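Local atomic coordinates of geranyltranstransferase (Agrobacterium tumefaciens, PDB entry 2H8O), a protein that probably catalyses the condensation of geranyl diphosphate with isopentenyl diphosphate to farnesyl diphosphate, as a two-subunit, mainly helical prenyltransferase. Residues S184-A189 with A224-F228. Coordinates in Å, arbitrary orientation, origin at the centre of the assembly. Residues are numbered along the deposited sequence.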
loop_
_atom_site.group_PDB
_atom_site.type_symbol
_atom_site.label_atom_id
_atom_site.label_comp_id
_atom_site.label_asym_id
_atom_site.label_seq_id
_atom_site.Cartn_x
_atom_site.Cartn_y
_atom_site.Cartn_z
ATOM N N SER A 184 -8.931 3.600 -7.620
ATOM C CA SER A 184 -8.443 4.849 -8.197
ATOM C C SER A 184 -7.104 5.262 -7.574
ATOM O O SER A 184 -6.175 5.698 -8.279
ATOM C CB SER A 184 -9.493 5.942 -7.980
ATOM O OG SER A 184 -9.139 7.152 -8.602
ATOM N N LEU A 185 -7.003 5.127 -6.253
ATOM C CA LEU A 185 -5.772 5.520 -5.565
ATOM C C LEU A 185 -4.598 4.584 -5.909
ATOM O O LEU A 185 -3.500 5.029 -6.221
ATOM C CB LEU A 185 -5.964 5.593 -4.053
ATOM C CG LEU A 185 -4.750 6.136 -3.296
ATOM C CD1 LEU A 185 -4.265 7.488 -3.869
ATOM C CD2 LEU A 185 -5.056 6.229 -1.795
ATOM N N ALA A 186 -4.873 3.288 -5.942
ATOM C CA ALA A 186 -3.857 2.296 -6.269
ATOM C C ALA A 186 -3.342 2.482 -7.695
ATOM O O ALA A 186 -2.123 2.376 -7.926
ATOM C CB ALA A 186 -4.412 0.881 -6.062
ATOM N N ARG A 187 -4.255 2.781 -8.627
ATOM C CA ARG A 187 -3.858 3.000 -10.016
ATOM C C ARG A 187 -3.055 4.275 -10.132
ATOM O O ARG A 187 -2.050 4.302 -10.830
ATOM C CB ARG A 187 -5.065 3.034 -10.962
ATOM C CG ARG A 187 -5.841 1.729 -10.963
ATOM C CD ARG A 187 -5.473 0.747 -12.048
ATOM N NE ARG A 187 -6.209 -0.488 -11.768
ATOM C CZ ARG A 187 -7.394 -0.817 -12.261
ATOM N NH1 ARG A 187 -7.994 -0.059 -13.163
ATOM N NH2 ARG A 187 -7.960 -1.961 -11.875
ATOM N N ALA A 188 -3.482 5.324 -9.422
ATOM C CA ALA A 188 -2.772 6.612 -9.457
ATOM C C ALA A 188 -1.398 6.540 -8.803
ATOM O O ALA A 188 -0.495 7.313 -9.164
ATOM C CB ALA A 188 -3.583 7.699 -8.765
ATOM N N ALA A 189 -1.242 5.631 -7.832
ATOM C CA ALA A 189 -0.041 5.594 -6.993
ATOM C C ALA A 189 1.045 4.590 -7.406
ATOM O O ALA A 189 2.216 4.745 -7.018
ATOM C CB ALA A 189 -0.455 5.325 -5.550
ATOM N N ALA A 224 -0.687 12.351 -11.269
ATOM C CA ALA A 224 -1.693 11.322 -10.992
ATOM C C ALA A 224 -2.368 11.532 -9.620
ATOM O O ALA A 224 -3.576 11.391 -9.507
ATOM C CB ALA A 224 -1.093 9.910 -11.097
ATOM N N LEU A 225 -1.597 11.896 -8.599
ATOM C CA LEU A 225 -2.177 12.133 -7.263
ATOM C C LEU A 225 -3.085 13.362 -7.254
ATOM O O LEU A 225 -4.057 13.393 -6.518
ATOM C CB LEU A 225 -1.123 12.301 -6.158
ATOM C CG LEU A 225 -0.330 11.055 -5.799
ATOM C CD1 LEU A 225 0.269 11.231 -4.415
ATOM C CD2 LEU A 225 -1.181 9.787 -5.830
ATOM N N LEU A 226 -2.743 14.364 -8.064
ATOM C CA LEU A 226 -3.566 15.599 -8.162
ATOM C C LEU A 226 -4.867 15.336 -8.937
ATOM O O LEU A 226 -5.937 15.809 -8.556
ATOM C CB LEU A 226 -2.739 16.761 -8.723
ATOM C CG LEU A 226 -1.578 17.213 -7.821
ATOM C CD1 LEU A 226 -0.563 18.046 -8.630
ATOM C CD2 LEU A 226 -2.092 17.971 -6.576
ATOM N N ARG A 227 -4.777 14.549 -10.002
ATOM C CA ARG A 227 -5.937 14.024 -10.710
ATOM C C ARG A 227 -6.868 13.260 -9.762
ATOM O O ARG A 227 -8.071 13.530 -9.682
ATOM C CB ARG A 227 -5.455 13.126 -11.869
ATOM C CG ARG A 227 -6.558 12.463 -12.663
ATOM C CD ARG A 227 -5.985 11.342 -13.548
ATOM N NE ARG A 227 -5.700 10.139 -12.761
ATOM C CZ ARG A 227 -4.737 9.255 -13.001
ATOM N NH1 ARG A 227 -3.866 9.433 -13.990
ATOM N NH2 ARG A 227 -4.615 8.201 -12.202
ATOM N N PHE A 228 -6.289 12.311 -9.036
ATOM C CA PHE A 228 -7.030 11.527 -8.075
ATOM C C PHE A 228 -7.707 12.447 -7.039
ATOM O O PHE A 228 -8.866 12.230 -6.681
ATOM C CB PHE A 228 -6.124 10.523 -7.355
ATOM C CG PHE A 228 -6.785 9.897 -6.160
ATOM C CD1 PHE A 228 -7.591 8.774 -6.290
ATOM C CD2 PHE A 228 -6.648 10.468 -4.909
ATOM C CE1 PHE A 228 -8.242 8.242 -5.189
ATOM C CE2 PHE A 228 -7.303 9.941 -3.798
ATOM C CZ PHE A 228 -8.098 8.833 -3.933
HETATM O O HOH W 1 -6.746 7.033 -10.498
HETATM O O HOH W 2 -10.429 9.610 -7.499
#
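Within the mainly helical isoprenoid synthase fold, helices 175-189 and 211-237 pack nearly antiparallel: the axes of segments 184-189 and 224-228 approach to 9.0 Å at 160°. The closest CA atoms are A188 CA and A224 CA, 5.1 Å apart, and A188 is a knob among A224, L225, R227 and F228, its CB 4.1 Å from both A224 CB and F228 CB. F228, t at chi1 (168°), carries its ring across to the other helix. There L185, with chi1 t and chi2 p, sets CD1 3.9 Å from the ring centroid and 9° off its normal, a CH-pi contact over the face, while L114 touches both side chains. R227, also t at chi1, bends at chi3 (77°), which brings NH2 3.6 Å from A188 CB. No direct hydrogen bond joins the segments; two waters do so instead. One accepts from R227 NH2 (3.0 Å) and donates to S184 O (2.7 Å); the other lies 3.0 Å from S184 OG and donates to F228 O at 3.2 Å.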